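Local coordinates for protein SusD homolog (Bacteroides thetaiotaomicron VPI-5482, PDB 3IV0) that probably binds glycans at the outer membrane of the gut bacterium as a SusD-family partner in nutrient uptake, at residues L44-T56 with K63-E75. Residues are numbered along the deposited sequence; the frame is centred on the assembly and turned at random.
Sequences LTYSGDMRCAPIT and KYVAYLANNDMGE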
loop_
_atom_site.group_PDB
_atom_site.type_symbol
_atom_site.label_atom_id
_atom_site.label_comp_id
_atom_site.label_asym_id
_atom_site.label_seq_id
_atom_site.Cartn_x
_atom_site.Cartn_y
_atom_site.Cartn_z
ATOM N N LEU A 44 0.972 7.581 2.177
ATOM C CA LEU A 44 0.344 6.253 2.230
ATOM C C LEU A 44 -0.720 6.180 3.296
ATOM O O LEU A 44 -1.815 5.628 3.033
ATOM C CB LEU A 44 1.404 5.161 2.383
ATOM C CG LEU A 44 0.916 3.722 2.282
ATOM C CD1 LEU A 44 0.021 3.490 1.065
ATOM C CD2 LEU A 44 2.157 2.851 2.199
ATOM N N THR A 45 -0.492 6.708 4.483
ATOM C CA THR A 45 -1.492 6.536 5.512
ATOM C C THR A 45 -2.669 7.493 5.316
ATOM O O THR A 45 -3.821 7.103 5.549
ATOM C CB THR A 45 -0.870 6.588 6.931
ATOM O OG1 THR A 45 -1.820 6.080 7.875
ATOM C CG2 THR A 45 -0.523 7.970 7.380
ATOM N N TYR A 46 -2.435 8.722 4.861
ATOM C CA TYR A 46 -3.556 9.629 4.623
ATOM C C TYR A 46 -4.431 9.046 3.530
ATOM O O TYR A 46 -5.667 9.072 3.643
ATOM C CB TYR A 46 -3.104 11.029 4.205
ATOM C CG TYR A 46 -2.685 11.983 5.282
ATOM C CD1 TYR A 46 -2.046 11.582 6.423
ATOM C CD2 TYR A 46 -2.917 13.338 5.093
ATOM C CE1 TYR A 46 -1.616 12.521 7.359
ATOM C CE2 TYR A 46 -2.545 14.258 6.003
ATOM C CZ TYR A 46 -1.888 13.844 7.136
ATOM O OH TYR A 46 -1.457 14.844 8.026
ATOM N N SER A 47 -3.797 8.617 2.446
ATOM C CA SER A 47 -4.531 8.195 1.261
ATOM C C SER A 47 -5.131 6.802 1.329
ATOM O O SER A 47 -6.141 6.518 0.659
ATOM C CB SER A 47 -3.630 8.275 0.015
ATOM O OG SER A 47 -2.627 7.262 0.018
ATOM N N GLY A 48 -4.524 5.920 2.101
ATOM C CA GLY A 48 -4.931 4.521 2.164
ATOM C C GLY A 48 -5.613 4.097 3.444
ATOM O O GLY A 48 -6.496 3.234 3.397
ATOM N N ASP A 49 -5.210 4.633 4.588
ATOM C CA ASP A 49 -5.870 4.266 5.853
ATOM C C ASP A 49 -7.010 5.225 6.220
ATOM O O ASP A 49 -8.066 4.788 6.660
ATOM C CB ASP A 49 -4.857 4.277 6.974
ATOM C CG ASP A 49 -3.786 3.279 6.787
ATOM O OD1 ASP A 49 -4.117 2.092 6.619
ATOM O OD2 ASP A 49 -2.593 3.668 6.858
HETATM N N MSE A 50 -6.788 6.519 6.106
HETATM C CA MSE A 50 -7.636 7.524 6.760
HETATM C C MSE A 50 -8.818 7.980 5.911
HETATM O O MSE A 50 -9.889 8.322 6.441
HETATM C CB MSE A 50 -6.755 8.712 7.152
HETATM C CG MSE A 50 -5.692 8.375 8.227
HETATM SE SE MSE A 50 -4.565 9.853 8.567
HETATM C CE MSE A 50 -5.764 10.939 9.606
ATOM N N ARG A 51 -8.656 8.013 4.608
ATOM C CA ARG A 51 -9.648 8.582 3.727
ATOM C C ARG A 51 -10.897 7.722 3.711
ATOM O O ARG A 51 -10.837 6.505 3.510
ATOM C CB ARG A 51 -9.095 8.702 2.322
ATOM C CG ARG A 51 -9.967 9.523 1.423
ATOM C CD ARG A 51 -9.288 9.787 0.100
ATOM N NE ARG A 51 -10.135 10.556 -0.806
ATOM C CZ ARG A 51 -9.786 10.895 -2.025
ATOM N NH1 ARG A 51 -8.617 10.510 -2.517
ATOM N NH2 ARG A 51 -10.600 11.565 -2.788
ATOM N N CYS A 52 -12.056 8.347 3.961
ATOM C CA CYS A 52 -13.352 7.659 4.071
ATOM C C CYS A 52 -13.401 6.632 5.191
ATOM O O CYS A 52 -14.273 5.771 5.180
ATOM C CB CYS A 52 -13.790 7.031 2.739
ATOM S SG CYS A 52 -13.989 8.244 1.415
ATOM N N ALA A 53 -12.453 6.681 6.141
ATOM C CA ALA A 53 -12.464 5.817 7.296
ATOM C C ALA A 53 -13.346 6.436 8.406
ATOM O O ALA A 53 -13.394 7.670 8.529
ATOM C CB ALA A 53 -11.036 5.612 7.816
ATOM N N PRO A 54 -14.009 5.587 9.187
ATOM C CA PRO A 54 -14.866 6.058 10.295
ATOM C C PRO A 54 -14.022 6.411 11.523
ATOM O O PRO A 54 -14.062 5.736 12.561
ATOM C CB PRO A 54 -15.787 4.876 10.520
ATOM C CG PRO A 54 -14.971 3.707 10.207
ATOM C CD PRO A 54 -14.073 4.127 9.043
ATOM N N ILE A 55 -13.273 7.506 11.374
ATOM C CA ILE A 55 -12.320 7.959 12.368
ATOM C C ILE A 55 -12.673 9.361 12.835
ATOM O O ILE A 55 -13.262 10.164 12.101
ATOM C CB ILE A 55 -10.868 7.899 11.831
ATOM C CG1 ILE A 55 -10.655 8.771 10.596
ATOM C CG2 ILE A 55 -10.465 6.451 11.585
ATOM C CD1 ILE A 55 -9.165 8.803 10.152
ATOM N N THR A 56 -12.275 9.640 14.074
ATOM C CA THR A 56 -12.499 10.932 14.681
ATOM C C THR A 56 -11.257 11.382 15.430
ATOM O O THR A 56 -10.668 10.588 16.139
ATOM C CB THR A 56 -13.673 10.867 15.691
ATOM O OG1 THR A 56 -14.838 10.365 15.034
ATOM C CG2 THR A 56 -13.948 12.224 16.277
ATOM N N LYS A 63 -7.512 19.270 11.766
ATOM C CA LYS A 63 -8.661 19.362 10.888
ATOM C C LYS A 63 -8.612 18.339 9.765
ATOM O O LYS A 63 -9.647 17.879 9.281
ATOM C CB LYS A 63 -8.736 20.766 10.309
ATOM C CG LYS A 63 -9.149 21.793 11.351
ATOM C CD LYS A 63 -9.188 23.180 10.739
ATOM C CE LYS A 63 -9.761 24.162 11.753
ATOM N NZ LYS A 63 -9.649 25.576 11.317
ATOM N N TYR A 64 -7.409 17.938 9.376
ATOM C CA TYR A 64 -7.229 17.000 8.269
ATOM C C TYR A 64 -7.861 15.640 8.541
ATOM O O TYR A 64 -8.279 14.973 7.591
ATOM C CB TYR A 64 -5.754 16.839 7.910
ATOM C CG TYR A 64 -4.875 16.269 8.978
ATOM C CD1 TYR A 64 -4.670 14.916 9.091
ATOM C CD2 TYR A 64 -4.209 17.110 9.871
ATOM C CE1 TYR A 64 -3.851 14.384 10.063
ATOM C CE2 TYR A 64 -3.391 16.584 10.866
ATOM C CZ TYR A 64 -3.211 15.216 10.946
ATOM O OH TYR A 64 -2.372 14.695 11.888
ATOM N N VAL A 65 -8.014 15.251 9.813
ATOM C CA VAL A 65 -8.631 13.973 10.114
ATOM C C VAL A 65 -10.064 13.926 9.592
ATOM O O VAL A 65 -10.444 13.001 8.890
ATOM C CB VAL A 65 -8.600 13.646 11.613
ATOM C CG1 VAL A 65 -9.384 12.357 11.878
ATOM C CG2 VAL A 65 -7.133 13.535 12.067
ATOM N N ALA A 66 -10.885 14.888 9.997
ATOM C CA ALA A 66 -12.258 14.971 9.482
ATOM C C ALA A 66 -12.306 15.177 7.988
ATOM O O ALA A 66 -13.146 14.599 7.323
ATOM C CB ALA A 66 -13.080 16.093 10.194
ATOM N N TYR A 67 -11.462 16.047 7.435
ATOM C CA TYR A 67 -11.474 16.208 5.992
ATOM C C TYR A 67 -11.261 14.872 5.281
ATOM O O TYR A 67 -11.990 14.530 4.324
ATOM C CB TYR A 67 -10.426 17.206 5.546
ATOM C CG TYR A 67 -10.610 18.624 6.059
ATOM C CD1 TYR A 67 -11.863 19.178 6.311
ATOM C CD2 TYR A 67 -9.506 19.433 6.229
ATOM C CE1 TYR A 67 -11.977 20.500 6.754
ATOM C CE2 TYR A 67 -9.619 20.728 6.647
ATOM C CZ TYR A 67 -10.845 21.250 6.912
ATOM O OH TYR A 67 -10.906 22.563 7.326
ATOM N N LEU A 68 -10.284 14.092 5.716
ATOM C CA LEU A 68 -10.067 12.779 5.112
ATOM C C LEU A 68 -11.249 11.869 5.309
ATOM O O LEU A 68 -11.731 11.248 4.349
ATOM C CB LEU A 68 -8.787 12.148 5.663
ATOM C CG LEU A 68 -7.534 12.828 5.138
ATOM C CD1 LEU A 68 -6.353 12.469 6.006
ATOM C CD2 LEU A 68 -7.273 12.481 3.659
ATOM N N ALA A 69 -11.753 11.809 6.535
ATOM C CA ALA A 69 -12.892 10.951 6.854
ATOM C C ALA A 69 -14.085 11.220 5.960
ATOM O O ALA A 69 -14.823 10.303 5.605
ATOM C CB ALA A 69 -13.313 11.147 8.324
ATOM N N ASN A 70 -14.273 12.489 5.642
ATOM C CA ASN A 70 -15.432 12.978 4.903
ATOM C C ASN A 70 -15.201 13.181 3.432
ATOM O O ASN A 70 -16.070 13.675 2.711
ATOM C CB ASN A 70 -15.895 14.301 5.506
ATOM C CG ASN A 70 -16.421 14.160 6.919
ATOM O OD1 ASN A 70 -16.949 13.113 7.298
ATOM N ND2 ASN A 70 -16.264 15.223 7.709
ATOM N N ASN A 71 -14.002 12.829 2.949
ATOM C CA ASN A 71 -13.662 13.064 1.554
ATOM C C ASN A 71 -13.795 14.532 1.142
ATOM O O ASN A 71 -14.050 14.833 -0.030
ATOM C CB ASN A 71 -14.456 12.129 0.621
ATOM C CG ASN A 71 -13.858 12.035 -0.766
ATOM O OD1 ASN A 71 -12.623 11.982 -0.901
ATOM N ND2 ASN A 71 -14.685 12.076 -1.803
ATOM N N ASP A 72 -13.519 15.438 2.092
ATOM C CA ASP A 72 -13.567 16.874 1.852
ATOM C C ASP A 72 -12.195 17.336 1.400
ATOM O O ASP A 72 -11.513 18.124 2.093
ATOM C CB ASP A 72 -13.991 17.590 3.148
ATOM C CG ASP A 72 -14.560 19.010 2.926
ATOM O OD1 ASP A 72 -14.433 19.647 1.847
ATOM O OD2 ASP A 72 -15.124 19.513 3.933
HETATM N N MSE A 73 -11.794 16.865 0.214
HETATM C CA MSE A 73 -10.419 17.030 -0.192
HETATM C C MSE A 73 -10.170 18.458 -0.626
HETATM O O MSE A 73 -9.025 18.953 -0.567
HETATM C CB MSE A 73 -10.045 16.008 -1.298
HETATM C CG MSE A 73 -10.400 14.606 -1.000
HETATM SE SE MSE A 73 -9.522 13.994 0.672
HETATM C CE MSE A 73 -7.772 13.659 -0.099
ATOM N N GLY A 74 -11.201 19.167 -1.060
ATOM C CA GLY A 74 -11.055 20.563 -1.403
ATOM C C GLY A 74 -10.785 21.410 -0.164
ATOM O O GLY A 74 -9.985 22.361 -0.200
ATOM N N GLU A 75 -11.425 21.083 0.949
ATOM C CA GLU A 75 -11.191 21.848 2.180
ATOM C C GLU A 75 -9.827 21.467 2.737
ATOM O O GLU A 75 -9.144 22.289 3.340
ATOM C CB GLU A 75 -12.275 21.617 3.247
ATOM C CG GLU A 75 -13.679 22.027 2.869
ATOM C CD GLU A 75 -13.849 23.526 2.662
ATOM O OE1 GLU A 75 -12.869 24.307 2.814
ATOM O OE2 GLU A 75 -14.996 23.926 2.346
#
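Arg-51 reaches Asn-71 side-on, NE at 2.9 Å and NH2 at 2.8 Å from the one oxygen OD1, which lies in the guanidinium plane. NH2 comes in on a lone pair; NE is tilted from the carbonyl plane. With CG anti to the backbone N (chi1 -169°), the extended chain carries the guanidinium to Asn-71, and selenomethionine Met-73, bent at chi2 and chi3, lays CG and CE over one face. Cut back to an alanine, Arg-51 would probably leave OD1 without its two donors and Met-73 without the flat group it covers. The type II turn Met-50 to Ala-53 ends helix 44-50 and presents Cys-52 N to Leu-68 O (2.9 Å) at the C-terminal end of helix 63-69; Asn-71 N, within its Schellman motif, takes that oxygen from the opposite face. Among apolar contacts, Leu-68 CD1 sits 3.7 Å from Tyr-46 CD2, and Met-50 CE 3.8 Å from Val-65 CG2. The Tyr-46 and Tyr-64 rings are nearly parallel (11°) but slid apart, Tyr-46 OH over one Tyr-64 face, toward its rim; it also hydrogen-bonds Asn-281. This buried packing of two SusD-family helices, crossing at -45°, is flanked by Phe-300 of strand 300-302, antiparallel to strand 55-57, and Tyr-430 of helix 429-436.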